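Local structure of Glyoxalase/bleomycin resistance protein/dioxygenase (Vibrio splendidus, 2RK9) at residues Y42-D46 / G47-M51. The protein is of unknown specific function but belongs to the glyoxalase/bleomycin resistance protein/dioxygenase superfamily, whose members include metal-dependent enzymes and antibiotic-binding proteins. The protein carries 1 engineered substitution. Residues are numbered along the deposited sequence; the frame is centred on the assembly and turned at random.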
loop_
_atom_site.group_PDB
_atom_site.type_symbol
_atom_site.label_atom_id
_atom_site.label_comp_id
_atom_site.label_asym_id
_atom_site.label_seq_id
_atom_site.Cartn_x
_atom_site.Cartn_y
_atom_site.Cartn_z
ATOM N N TYR B 42 9.260 11.777 -0.270
ATOM C CA TYR B 42 8.055 11.532 0.512
ATOM C C TYR B 42 6.964 12.449 -0.027
ATOM O O TYR B 42 7.086 13.670 0.042
ATOM C CB TYR B 42 8.301 11.839 1.988
ATOM C CG TYR B 42 7.224 11.290 2.891
ATOM C CD1 TYR B 42 7.405 10.091 3.566
ATOM C CD2 TYR B 42 6.017 11.964 3.054
ATOM C CE1 TYR B 42 6.411 9.570 4.387
ATOM C CE2 TYR B 42 5.010 11.450 3.873
ATOM C CZ TYR B 42 5.220 10.250 4.536
ATOM O OH TYR B 42 4.241 9.723 5.338
ATOM N N LEU B 43 5.903 11.866 -0.580
ATOM C CA LEU B 43 4.826 12.681 -1.130
ATOM C C LEU B 43 3.484 12.485 -0.437
ATOM O O LEU B 43 3.296 11.561 0.354
ATOM C CB LEU B 43 4.666 12.413 -2.629
ATOM C CG LEU B 43 5.941 12.573 -3.462
ATOM C CD1 LEU B 43 6.689 11.257 -3.483
ATOM C CD2 LEU B 43 5.589 12.997 -4.881
ATOM N N THR B 44 2.554 13.379 -0.741
ATOM C CA THR B 44 1.222 13.316 -0.162
ATOM C C THR B 44 0.228 13.944 -1.126
ATOM O O THR B 44 0.575 14.821 -1.919
ATOM C CB THR B 44 1.156 14.072 1.190
ATOM O OG1 THR B 44 -0.125 13.866 1.807
ATOM C CG2 THR B 44 1.367 15.554 0.972
ATOM N N LEU B 45 -1.003 13.456 -1.061
ATOM C CA LEU B 45 -2.091 13.973 -1.873
ATOM C C LEU B 45 -3.203 14.177 -0.860
ATOM O O LEU B 45 -3.883 13.229 -0.474
ATOM C CB LEU B 45 -2.533 12.967 -2.941
ATOM C CG LEU B 45 -3.582 13.495 -3.935
ATOM C CD1 LEU B 45 -2.905 14.405 -4.947
ATOM C CD2 LEU B 45 -4.233 12.359 -4.687
ATOM N N ASP B 46 -3.350 15.417 -0.403
ATOM C CA ASP B 46 -4.364 15.761 0.580
ATOM C C ASP B 46 -4.340 14.915 1.852
ATOM O O ASP B 46 -5.382 14.531 2.379
ATOM C CB ASP B 46 -5.751 15.703 -0.059
ATOM C CG ASP B 46 -5.903 16.698 -1.189
ATOM O OD1 ASP B 46 -5.508 17.866 -1.004
ATOM O OD2 ASP B 46 -6.411 16.320 -2.260
ATOM N N GLY B 47 -3.145 14.622 2.354
ATOM C CA GLY B 47 -3.052 13.854 3.583
ATOM C C GLY B 47 -2.766 12.372 3.451
ATOM O O GLY B 47 -2.454 11.714 4.439
ATOM N N VAL B 48 -2.894 11.836 2.243
ATOM C CA VAL B 48 -2.614 10.429 2.001
ATOM C C VAL B 48 -1.180 10.391 1.480
ATOM O O VAL B 48 -0.875 10.975 0.447
ATOM C CB VAL B 48 -3.584 9.844 0.965
ATOM C CG1 VAL B 48 -3.435 8.333 0.924
ATOM C CG2 VAL B 48 -5.012 10.217 1.331
ATOM N N ASP B 49 -0.307 9.700 2.206
ATOM C CA ASP B 49 1.107 9.656 1.852
ATOM C C ASP B 49 1.624 8.429 1.091
ATOM O O ASP B 49 1.072 7.333 1.189
ATOM C CB ASP B 49 1.957 9.824 3.119
ATOM C CG ASP B 49 1.563 11.039 3.944
ATOM O OD1 ASP B 49 0.969 11.993 3.394
ATOM O OD2 ASP B 49 1.877 11.049 5.154
ATOM N N VAL B 50 2.703 8.646 0.343
ATOM C CA VAL B 50 3.372 7.598 -0.418
ATOM C C VAL B 50 4.861 7.942 -0.481
ATOM O O VAL B 50 5.236 9.117 -0.526
ATOM C CB VAL B 50 2.835 7.488 -1.879
ATOM C CG1 VAL B 50 3.064 8.780 -2.620
ATOM C CG2 VAL B 50 3.550 6.355 -2.631
HETATM N N MSE B 51 5.700 6.912 -0.465
HETATM C CA MSE B 51 7.141 7.096 -0.556
HETATM C C MSE B 51 7.688 6.502 -1.852
HETATM O O MSE B 51 7.313 5.400 -2.249
HETATM C CB MSE B 51 7.851 6.426 0.617
HETATM C CG MSE B 51 7.623 7.088 1.945
HETATM SE SE MSE B 51 8.482 6.072 3.336
HETATM C CE MSE B 51 6.968 4.978 3.854
#
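Two hydroxyls, those of Y42 and T44, share the carboxylate of D49 on one face of a tight beta hairpin. Y42 OH donates to D49 OD2 at 2.7 Å, meeting this oxygen on its anti side and 33° out of the carboxylate plane, while OD2 itself lies at the edge of the ring. The phenol ring reaches that far because CG stands anti to the backbone N (chi1 -166°), which lays the side chain diagonally over the neighbouring strand, with ring and carboxylate planes 68° apart. T44, alongside D49 and pointing the same way, gives its OG1 proton to D49 OD1, also at 2.7 Å and nearly in line with the C-O bond. The same OG1 accepts a weak bond from G47 N in the turn. With each oxygen held by its own hydroxyl, the carboxylate is limited in its rotation. Strands 40-45 and 48-53 are joined by a two-residue type I' turn, D46-G47; they are the last two strands of the first βαβββ module of the vicinal oxygen chelate fold, the paired-module fold of this superfamily. At G47 the backbone angles would press a CB against the preceding carbonyl oxygen. Beyond D49, the selenomethionine M51 makes an oblique Met-aromatic contact with Y42, SE lying 5.2 Å from the ring centroid, and its CG comes 3.4 Å from Y42 CD1. The opposite face carries L43, L45, V48 and V50, with L43 CB 4.0 Å from V50 CG1; there W79 of the second subunit packs on L45, V48 and V50.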